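Local coordinates for protein CdiA toxin (Cupriavidus taiwanensis, PDB 5T87) that is probably the toxic C-terminal catalytic domain of a contact-dependent growth inhibition protein, held here in complex with its CdiI immunity protein, at residues Q30-D38 and H48-M59; V17-V27 and D58-Y68. One frame throughout, in Å; residues are numbered along the deposited sequence.

How the interactions relate
Interaction 1 pairs two strands of a hairpin and runs on into the start of helix 57-64; interaction 2 lays that same helix against the neighbouring strand 21-27. They lie about 10 Å apart, centre to centre, they share Asp58 and Met59, and interaction 1 is nested within the chain loop that interaction 2 closes. Two bonds tie them directly: a salt bridge from Arg23 NE to Asp38 OD1 of 2.7 Å, and a probable backbone hydrogen bond from Arg24 N to Phe37 O of 3.0 Å. Arg23 of interaction 2 and Arg50 of interaction 1 also each form a salt bridge with Asp108 of the CdiI immunity chain, so both contacts border the surface that meets the inhibitor.

Interaction 1: residues Q30-D38 and H48-M59; sequences QTGEFVVFD and HVRAWKDLTSDM
Phe34 takes Trp52 over one face of its ring: Trp52 CE3 is 3.5 Å from Phe34 CZ, displaced toward the ring's rim. With centroids 5.3 Å apart and planes at 53°, the two form an oblique aromatic pair. Arg50 O lies in the plane of the Phe34 ring, at its edge, and Leu55 CD1 approaches Phe34 CB.

Val36 is the second anchor. Its CB sits over a face of the His48 imidazole, 3.4 Å from His48 NE2. The imidazole reaches this place because His48 CG stands between its own backbone N and carbonyl carbon (chi1 60°), folding the ring alongside Val36. The CG2 branch of Val36 lies over a face of the Arg50 guanidinium, 3.7 Å from Arg50 NE, and 4.0 Å from SE of selenomethionine Met59 on helix 57-64.

Beneath the side chains, Val36 and His48 are an antiparallel hydrogen-bonded pair, with Val36 N to His48 O and His48 N to Val36 O both 3.0 Å. Arg50 NE donates to His48 NE2 (3.1 Å) from within the imidazole plane, but the acceptor sits out of the guanidinium plane and the bond is bent (146°).

His48 is thus restrained by that bond and by Val36 on its face. Arg50 NH1 donates to Asp54 O, and NH2 pairs with Asp108 of the CdiI immunity chain, whose His72 meets His48, consistent with a preset surface for the immunity protein.

Interaction 2: residues V17-V27 and D58-Y68; sequences VKETSPRRVSV and DMQNALVRGGY
Ser26 OG, 4.3 Å from Tyr68 CE1 across the contact, is gripped by two backbone carbonyls: a hydrogen bond to Val10 O and a weaker one to Asn13 O. The Ser26 side chain leaves the backbone away from segment 58-68, while those of Val25 and Val27 start toward it, Val25 to meet Leu63 and Val27 to meet Tyr68.

Val27 and Tyr68 run antiparallel alongside one another, Val27 CG1 coming to 3.5 Å from Tyr68 O. The tyrosine is brought back to the strand by a Schellman motif at the helix end: Gly67 adopts positive phi, and Tyr68 N bonds to Leu63 O over 3.2 Å. Within the helix, Leu63 CD1 meets Val25 CG2 at 4.0 Å. Val25 CG2 is anti to the backbone N, its CG1 partner branch (chi1 60°) being turned toward Met59 O instead.

At the other end, Val17 CG1 packs on Asp58 CB (3.8 Å), the two side chains roughly perpendicular. Lys18 and Asp58 are oppositely charged, but Lys18 NZ and Asp58 OD2 stand 4.6 Å apart, too far for a salt bridge. Arg23, bent at chi3 (-97°), places NH1 3.8 Å from Met59 CE; its NE is paired with Asp38 and its NH1 with Asp108 of the CdiI immunity chain.

Helix segment 58-64 crosses strand segment 21-27 at -53°, the axes 8.7 Å apart at closest approach. It thereby packs on the antiparallel sheet where strand 21-27 lies between strands 15-18 and 34-41, with Phe34 and Val36 of the latter adjoining Val27 and Arg23.

Interaction 1: residues Q30-D38 and H48-M59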
loop_
_atom_site.group_PDB
_atom_site.type_symbol
_atom_site.label_atom_id
_atom_site.label_comp_id
_atom_site.label_asym_id
_atom_site.label_seq_id
_atom_site.Cartn_x
_atom_site.Cartn_y
_atom_site.Cartn_z
ATOM N N GLN E 30 -15.505 -6.933 15.770
ATOM C CA GLN E 30 -16.206 -8.178 15.457
ATOM C C GLN E 30 -15.248 -9.345 15.164
ATOM O O GLN E 30 -15.084 -10.216 16.016
ATOM C CB GLN E 30 -17.185 -7.974 14.302
ATOM C CG GLN E 30 -18.330 -7.040 14.640
ATOM C CD GLN E 30 -19.072 -6.577 13.402
ATOM O OE1 GLN E 30 -18.540 -5.817 12.593
ATOM N NE2 GLN E 30 -20.311 -7.035 13.247
ATOM N N THR E 31 -14.606 -9.360 13.994
ATOM C CA THR E 31 -13.806 -10.529 13.570
ATOM C C THR E 31 -12.405 -10.631 14.211
ATOM O O THR E 31 -11.738 -11.655 14.047
ATOM C CB THR E 31 -13.650 -10.629 12.029
ATOM O OG1 THR E 31 -12.756 -9.616 11.557
ATOM C CG2 THR E 31 -15.005 -10.505 11.317
ATOM N N GLY E 32 -11.948 -9.582 14.904
ATOM C CA GLY E 32 -10.665 -9.628 15.631
ATOM C C GLY E 32 -9.384 -9.493 14.810
ATOM O O GLY E 32 -8.285 -9.535 15.368
ATOM N N GLU E 33 -9.513 -9.323 13.495
ATOM C CA GLU E 33 -8.358 -9.204 12.597
ATOM C C GLU E 33 -7.700 -7.818 12.705
ATOM O O GLU E 33 -8.365 -6.839 13.053
ATOM C CB GLU E 33 -8.796 -9.483 11.153
ATOM C CG GLU E 33 -9.657 -8.381 10.523
ATOM C CD GLU E 33 -10.662 -8.872 9.483
ATOM O OE1 GLU E 33 -10.699 -10.086 9.174
ATOM O OE2 GLU E 33 -11.438 -8.028 8.974
ATOM N N PHE E 34 -6.395 -7.757 12.429
ATOM C CA PHE E 34 -5.650 -6.492 12.376
ATOM C C PHE E 34 -5.570 -6.019 10.929
ATOM O O PHE E 34 -5.268 -6.816 10.031
ATOM C CB PHE E 34 -4.241 -6.656 12.950
ATOM C CG PHE E 34 -4.224 -7.165 14.362
ATOM C CD1 PHE E 34 -4.647 -6.349 15.412
ATOM C CD2 PHE E 34 -3.800 -8.467 14.650
ATOM C CE1 PHE E 34 -4.644 -6.820 16.721
ATOM C CE2 PHE E 34 -3.794 -8.940 15.954
ATOM C CZ PHE E 34 -4.218 -8.117 16.991
ATOM N N VAL E 35 -5.830 -4.722 10.719
ATOM C CA VAL E 35 -5.998 -4.134 9.372
ATOM C C VAL E 35 -5.126 -2.898 9.136
ATOM O O VAL E 35 -5.138 -1.966 9.946
ATOM C CB VAL E 35 -7.466 -3.730 9.100
ATOM C CG1 VAL E 35 -7.647 -3.324 7.637
ATOM C CG2 VAL E 35 -8.417 -4.867 9.460
ATOM N N VAL E 36 -4.400 -2.906 8.010
ATOM C CA VAL E 36 -3.564 -1.787 7.560
ATOM C C VAL E 36 -4.248 -1.084 6.385
ATOM O O VAL E 36 -4.661 -1.737 5.413
ATOM C CB VAL E 36 -2.178 -2.273 7.095
ATOM C CG1 VAL E 36 -1.342 -1.111 6.547
ATOM C CG2 VAL E 36 -1.437 -2.988 8.218
ATOM N N PHE E 37 -4.336 0.246 6.483
ATOM C CA PHE E 37 -4.994 1.086 5.486
ATOM C C PHE E 37 -4.024 2.069 4.882
ATOM O O PHE E 37 -3.261 2.695 5.607
ATOM C CB PHE E 37 -6.094 1.902 6.147
ATOM C CG PHE E 37 -7.247 1.086 6.626
ATOM C CD1 PHE E 37 -8.174 0.579 5.718
ATOM C CD2 PHE E 37 -7.430 0.838 7.986
ATOM C CE1 PHE E 37 -9.254 -0.178 6.150
ATOM C CE2 PHE E 37 -8.517 0.090 8.426
ATOM C CZ PHE E 37 -9.429 -0.418 7.502
ATOM N N ASP E 38 -4.102 2.247 3.569
ATOM C CA ASP E 38 -3.246 3.192 2.852
ATOM C C ASP E 38 -4.085 4.087 1.970
ATOM O O ASP E 38 -5.137 3.678 1.484
ATOM C CB ASP E 38 -2.250 2.441 1.977
ATOM C CG ASP E 38 -1.366 1.518 2.772
ATOM O OD1 ASP E 38 -0.440 2.037 3.436
ATOM O OD2 ASP E 38 -1.615 0.285 2.753
ATOM N N HIS E 48 -5.666 -4.094 3.859
ATOM C CA HIS E 48 -5.356 -5.526 3.892
ATOM C C HIS E 48 -5.262 -6.038 5.313
ATOM O O HIS E 48 -4.996 -5.270 6.243
ATOM C CB HIS E 48 -4.059 -5.838 3.118
ATOM C CG HIS E 48 -2.845 -5.146 3.654
ATOM N ND1 HIS E 48 -2.405 -3.938 3.164
ATOM C CD2 HIS E 48 -1.977 -5.493 4.633
ATOM C CE1 HIS E 48 -1.322 -3.564 3.821
ATOM N NE2 HIS E 48 -1.046 -4.487 4.721
ATOM N N VAL E 49 -5.455 -7.349 5.464
ATOM C CA VAL E 49 -5.366 -8.016 6.773
ATOM C C VAL E 49 -3.919 -8.401 7.108
ATOM O O VAL E 49 -3.164 -8.841 6.233
ATOM C CB VAL E 49 -6.217 -9.299 6.796
ATOM C CG1 VAL E 49 -6.164 -9.959 8.174
ATOM C CG2 VAL E 49 -7.651 -8.997 6.381
ATOM N N ARG E 50 -3.541 -8.250 8.370
ATOM C CA ARG E 50 -2.237 -8.727 8.829
ATOM C C ARG E 50 -2.312 -9.544 10.124
ATOM O O ARG E 50 -3.244 -9.402 10.906
ATOM C CB ARG E 50 -1.266 -7.554 9.001
ATOM C CG ARG E 50 -0.672 -7.025 7.703
ATOM C CD ARG E 50 0.597 -6.223 7.969
ATOM N NE ARG E 50 0.990 -5.419 6.809
ATOM C CZ ARG E 50 2.049 -4.605 6.764
ATOM N NH1 ARG E 50 2.889 -4.516 7.794
ATOM N NH2 ARG E 50 2.296 -3.916 5.656
ATOM N N ALA E 51 -1.313 -10.404 10.316
ATOM C CA ALA E 51 -1.108 -11.133 11.570
ATOM C C ALA E 51 -0.276 -10.284 12.549
ATOM O O ALA E 51 0.677 -9.619 12.140
ATOM C CB ALA E 51 -0.405 -12.454 11.289
ATOM N N TRP E 52 -0.623 -10.332 13.834
ATOM C CA TRP E 52 0.043 -9.536 14.878
ATOM C C TRP E 52 1.575 -9.377 14.718
ATOM O O TRP E 52 2.095 -8.272 14.854
ATOM C CB TRP E 52 -0.274 -10.112 16.273
ATOM C CG TRP E 52 0.442 -9.381 17.360
ATOM C CD1 TRP E 52 1.563 -9.790 18.019
ATOM C CD2 TRP E 52 0.124 -8.079 17.872
ATOM N NE1 TRP E 52 1.955 -8.832 18.924
ATOM C CE2 TRP E 52 1.090 -7.772 18.857
ATOM C CE3 TRP E 52 -0.888 -7.151 17.606
ATOM C CZ2 TRP E 52 1.072 -6.569 19.579
ATOM C CZ3 TRP E 52 -0.905 -5.956 18.322
ATOM C CH2 TRP E 52 0.071 -5.679 19.298
ATOM N N LYS E 53 2.282 -10.475 14.443
ATOM C CA LYS E 53 3.758 -10.456 14.327
ATOM C C LYS E 53 4.263 -9.718 13.067
ATOM O O LYS E 53 5.423 -9.293 13.018
ATOM C CB LYS E 53 4.329 -11.887 14.370
ATOM C CG LYS E 53 4.154 -12.671 13.069
ATOM C CD LYS E 53 4.262 -14.183 13.238
ATOM C CE LYS E 53 3.752 -14.921 11.998
ATOM N NZ LYS E 53 4.327 -14.424 10.709
ATOM N N ASP E 54 3.395 -9.599 12.055
ATOM C CA ASP E 54 3.677 -8.838 10.824
ATOM C C ASP E 54 3.485 -7.302 10.928
ATOM O O ASP E 54 3.809 -6.581 9.981
ATOM C CB ASP E 54 2.842 -9.399 9.652
ATOM C CG ASP E 54 3.189 -10.844 9.317
ATOM O OD1 ASP E 54 4.206 -11.350 9.826
ATOM O OD2 ASP E 54 2.451 -11.478 8.538
ATOM N N LEU E 55 2.972 -6.803 12.056
ATOM C CA LEU E 55 2.888 -5.355 12.295
ATOM C C LEU E 55 4.209 -4.887 12.876
ATOM O O LEU E 55 4.895 -5.663 13.541
ATOM C CB LEU E 55 1.767 -5.007 13.269
ATOM C CG LEU E 55 0.445 -5.775 13.210
ATOM C CD1 LEU E 55 -0.596 -5.007 14.016
ATOM C CD2 LEU E 55 -0.035 -6.030 11.789
ATOM N N THR E 56 4.558 -3.624 12.651
ATOM C CA THR E 56 5.820 -3.076 13.172
ATOM C C THR E 56 5.615 -2.629 14.617
ATOM O O THR E 56 4.487 -2.630 15.120
ATOM C CB THR E 56 6.380 -1.878 12.346
ATOM O OG1 THR E 56 5.807 -0.642 12.800
ATOM C CG2 THR E 56 6.147 -2.041 10.844
ATOM N N SER E 57 6.709 -2.237 15.271
ATOM C CA SER E 57 6.652 -1.677 16.624
ATOM C C SER E 57 5.709 -0.471 16.660
ATOM O O SER E 57 4.772 -0.443 17.460
ATOM C CB SER E 57 8.057 -1.300 17.136
ATOM O OG SER E 57 8.692 -0.327 16.314
ATOM N N ASP E 58 5.930 0.479 15.748
ATOM C CA ASP E 58 5.090 1.686 15.632
ATOM C C ASP E 58 3.596 1.357 15.523
ATOM O O ASP E 58 2.767 2.020 16.157
ATOM C CB ASP E 58 5.512 2.535 14.422
ATOM C CG ASP E 58 6.924 3.099 14.545
ATOM O OD1 ASP E 58 7.620 2.802 15.538
ATOM O OD2 ASP E 58 7.341 3.841 13.631
HETATM N N MSE E 59 3.273 0.327 14.731
HETATM C CA MSE E 59 1.883 -0.109 14.493
HETATM C C MSE E 59 1.270 -0.675 15.742
HETATM O O MSE E 59 0.147 -0.319 16.113
HETATM C CB MSE E 59 1.803 -1.183 13.395
HETATM C CG MSE E 59 2.218 -0.673 12.006
HETATM SE SE MSE E 59 1.633 -1.860 10.522
HETATM C CE MSE E 59 2.917 -1.303 9.129
#

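Interaction 2: residues V17-V27 and D58-Y68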
loop_
_atom_site.group_PDB
_atom_site.type_symbol
_atom_site.label_atom_id
_atom_site.label_comp_id
_atom_site.label_asym_id
_atom_site.label_seq_id
_atom_site.Cartn_x
_atom_site.Cartn_y
_atom_site.Cartn_z
ATOM N N VAL E 17 -0.537 6.010 11.957
ATOM C CA VAL E 17 0.594 5.399 12.653
ATOM C C VAL E 17 1.643 6.463 12.978
ATOM O O VAL E 17 2.175 6.497 14.091
ATOM C CB VAL E 17 1.235 4.249 11.831
ATOM C CG1 VAL E 17 2.370 3.589 12.614
ATOM C CG2 VAL E 17 0.192 3.204 11.453
ATOM N N LYS E 18 1.943 7.310 11.994
ATOM C CA LYS E 18 2.926 8.382 12.128
ATOM C C LYS E 18 2.425 9.578 11.351
ATOM O O LYS E 18 1.878 9.405 10.266
ATOM C CB LYS E 18 4.258 7.954 11.525
ATOM C CG LYS E 18 4.642 6.517 11.807
ATOM C CD LYS E 18 6.054 6.212 11.343
ATOM C CE LYS E 18 6.147 6.157 9.828
ATOM N NZ LYS E 18 7.473 5.631 9.431
ATOM N N GLU E 19 2.640 10.786 11.867
ATOM C CA GLU E 19 2.190 12.009 11.167
ATOM C C GLU E 19 2.917 12.274 9.833
ATOM O O GLU E 19 2.417 13.034 9.006
ATOM C CB GLU E 19 2.252 13.244 12.082
ATOM C CG GLU E 19 3.652 13.737 12.438
ATOM C CD GLU E 19 3.631 14.806 13.523
ATOM O OE1 GLU E 19 2.948 15.839 13.338
ATOM O OE2 GLU E 19 4.301 14.615 14.562
ATOM N N THR E 20 4.073 11.641 9.623
ATOM C CA THR E 20 4.797 11.714 8.341
ATOM C C THR E 20 4.202 10.838 7.226
ATOM O O THR E 20 4.626 10.947 6.069
ATOM C CB THR E 20 6.272 11.293 8.511
ATOM O OG1 THR E 20 6.334 9.965 9.041
ATOM C CG2 THR E 20 7.004 12.239 9.447
ATOM N N SER E 21 3.252 9.960 7.566
ATOM C CA SER E 21 2.638 9.059 6.594
ATOM C C SER E 21 1.145 8.913 6.809
ATOM O O SER E 21 0.714 8.717 7.936
ATOM C CB SER E 21 3.259 7.664 6.694
ATOM O OG SER E 21 2.474 6.704 6.001
ATOM N N PRO E 22 0.360 8.908 5.716
ATOM C CA PRO E 22 -1.076 8.648 5.838
ATOM C C PRO E 22 -1.446 7.208 6.220
ATOM O O PRO E 22 -2.610 6.935 6.450
ATOM C CB PRO E 22 -1.598 8.959 4.433
ATOM C CG PRO E 22 -0.454 8.625 3.533
ATOM C CD PRO E 22 0.786 8.970 4.302
ATOM N N ARG E 23 -0.476 6.293 6.266
ATOM C CA ARG E 23 -0.739 4.919 6.685
ATOM C C ARG E 23 -1.391 4.861 8.064
ATOM O O ARG E 23 -0.863 5.427 9.024
ATOM C CB ARG E 23 0.550 4.106 6.698
ATOM C CG ARG E 23 0.361 2.640 7.059
ATOM C CD ARG E 23 1.541 1.790 6.606
ATOM N NE ARG E 23 1.297 1.124 5.327
ATOM C CZ ARG E 23 2.065 0.165 4.802
ATOM N NH1 ARG E 23 3.162 -0.252 5.435
ATOM N NH2 ARG E 23 1.731 -0.378 3.633
ATOM N N ARG E 24 -2.539 4.178 8.124
ATOM C CA ARG E 24 -3.305 3.990 9.341
ATOM C C ARG E 24 -3.377 2.516 9.702
ATOM O O ARG E 24 -3.043 1.642 8.887
ATOM C CB ARG E 24 -4.737 4.501 9.166
ATOM C CG ARG E 24 -4.865 5.877 8.543
ATOM C CD ARG E 24 -6.309 6.349 8.564
ATOM N NE ARG E 24 -6.765 6.721 9.909
ATOM C CZ ARG E 24 -6.495 7.873 10.536
ATOM N NH1 ARG E 24 -6.975 8.084 11.757
ATOM N NH2 ARG E 24 -5.747 8.813 9.966
ATOM N N VAL E 25 -3.854 2.260 10.923
ATOM C CA VAL E 25 -4.043 0.896 11.455
ATOM C C VAL E 25 -5.259 0.827 12.391
ATOM O O VAL E 25 -5.550 1.789 13.109
ATOM C CB VAL E 25 -2.766 0.381 12.179
ATOM C CG1 VAL E 25 -2.373 1.272 13.354
ATOM C CG2 VAL E 25 -2.939 -1.062 12.630
ATOM N N SER E 26 -5.962 -0.308 12.368
ATOM C CA SER E 26 -7.118 -0.554 13.248
ATOM C C SER E 26 -7.232 -2.040 13.627
ATOM O O SER E 26 -6.412 -2.865 13.199
ATOM C CB SER E 26 -8.400 -0.098 12.550
ATOM O OG SER E 26 -9.437 0.170 13.478
ATOM N N VAL E 27 -8.247 -2.370 14.427
ATOM C CA VAL E 27 -8.591 -3.768 14.733
ATOM C C VAL E 27 -10.110 -3.946 14.637
ATOM O O VAL E 27 -10.862 -3.107 15.128
ATOM C CB VAL E 27 -8.035 -4.218 16.114
ATOM C CG1 VAL E 27 -8.562 -3.350 17.251
ATOM C CG2 VAL E 27 -8.333 -5.690 16.373
ATOM N N ASP E 58 5.930 0.479 15.748
ATOM C CA ASP E 58 5.090 1.686 15.632
ATOM C C ASP E 58 3.596 1.357 15.523
ATOM O O ASP E 58 2.767 2.020 16.157
ATOM C CB ASP E 58 5.512 2.535 14.422
ATOM C CG ASP E 58 6.924 3.099 14.545
ATOM O OD1 ASP E 58 7.620 2.802 15.538
ATOM O OD2 ASP E 58 7.341 3.841 13.631
HETATM N N MSE E 59 3.273 0.327 14.731
HETATM C CA MSE E 59 1.883 -0.109 14.493
HETATM C C MSE E 59 1.270 -0.675 15.742
HETATM O O MSE E 59 0.147 -0.319 16.113
HETATM C CB MSE E 59 1.803 -1.183 13.395
HETATM C CG MSE E 59 2.218 -0.673 12.006
HETATM SE SE MSE E 59 1.633 -1.860 10.522
HETATM C CE MSE E 59 2.917 -1.303 9.129
ATOM N N GLN E 60 2.011 -1.557 16.404
ATOM C CA GLN E 60 1.548 -2.177 17.640
ATOM C C GLN E 60 1.465 -1.156 18.778
ATOM O O GLN E 60 0.473 -1.133 19.506
ATOM C CB GLN E 60 2.454 -3.347 18.029
ATOM C CG GLN E 60 2.412 -4.499 17.036
ATOM C CD GLN E 60 3.459 -5.569 17.297
ATOM O OE1 GLN E 60 4.428 -5.351 18.022
ATOM N NE2 GLN E 60 3.272 -6.738 16.690
ATOM N N ASN E 61 2.489 -0.307 18.913
ATOM C CA ASN E 61 2.491 0.767 19.920
ATOM C C ASN E 61 1.234 1.609 19.789
ATOM O O ASN E 61 0.476 1.757 20.751
ATOM C CB ASN E 61 3.714 1.687 19.770
ATOM C CG ASN E 61 5.005 1.062 20.278
ATOM O OD1 ASN E 61 5.004 0.205 21.166
ATOM N ND2 ASN E 61 6.126 1.509 19.721
ATOM N N ALA E 62 1.021 2.130 18.578
ATOM C CA ALA E 62 -0.135 2.968 18.252
ATOM C C ALA E 62 -1.489 2.252 18.393
ATOM O O ALA E 62 -2.511 2.913 18.579
ATOM C CB ALA E 62 0.019 3.539 16.849
ATOM N N LEU E 63 -1.499 0.920 18.294
ATOM C CA LEU E 63 -2.691 0.128 18.639
ATOM C C LEU E 63 -2.978 0.055 20.158
ATOM O O LEU E 63 -4.003 0.572 20.620
ATOM C CB LEU E 63 -2.606 -1.287 18.052
ATOM C CG LEU E 63 -3.045 -1.457 16.598
ATOM C CD1 LEU E 63 -2.792 -2.891 16.152
ATOM C CD2 LEU E 63 -4.514 -1.092 16.404
ATOM N N VAL E 64 -2.074 -0.568 20.924
ATOM C CA VAL E 64 -2.271 -0.779 22.380
ATOM C C VAL E 64 -2.533 0.556 23.075
ATOM O O VAL E 64 -3.476 0.677 23.867
ATOM C CB VAL E 64 -1.057 -1.459 23.089
ATOM C CG1 VAL E 64 -1.301 -1.588 24.598
ATOM C CG2 VAL E 64 -0.734 -2.834 22.499
ATOM N N ARG E 65 -1.690 1.542 22.760
ATOM C CA ARG E 65 -1.786 2.890 23.325
ATOM C C ARG E 65 -3.060 3.629 22.907
ATOM O O ARG E 65 -3.581 4.444 23.668
ATOM C CB ARG E 65 -0.549 3.701 22.937
ATOM C CG ARG E 65 -0.452 5.080 23.576
ATOM C CD ARG E 65 0.996 5.533 23.743
ATOM N NE ARG E 65 1.855 5.137 22.618
ATOM C CZ ARG E 65 1.906 5.734 21.422
ATOM N NH1 ARG E 65 1.141 6.791 21.147
ATOM N NH2 ARG E 65 2.733 5.263 20.491
ATOM N N GLY E 66 -3.562 3.336 21.710
ATOM C CA GLY E 66 -4.846 3.864 21.258
ATOM C C GLY E 66 -6.056 3.356 22.026
ATOM O O GLY E 66 -7.128 3.954 21.944
ATOM N N GLY E 67 -5.887 2.262 22.768
ATOM C CA GLY E 67 -6.979 1.612 23.491
ATOM C C GLY E 67 -7.688 0.594 22.620
ATOM O O GLY E 67 -8.894 0.403 22.756
ATOM N N TYR E 68 -6.931 -0.060 21.736
ATOM C CA TYR E 68 -7.477 -0.990 20.733
ATOM C C TYR E 68 -7.186 -2.465 21.049
ATOM O O TYR E 68 -8.002 -3.320 20.713
ATOM C CB TYR E 68 -6.982 -0.618 19.310
ATOM C CG TYR E 68 -7.691 0.593 18.714
ATOM C CD1 TYR E 68 -8.928 0.459 18.070
ATOM C CD2 TYR E 68 -7.136 1.875 18.810
ATOM C CE1 TYR E 68 -9.587 1.560 17.544
ATOM C CE2 TYR E 68 -7.791 2.982 18.285
ATOM C CZ TYR E 68 -9.013 2.817 17.658
ATOM O OH TYR E 68 -9.668 3.904 17.140
#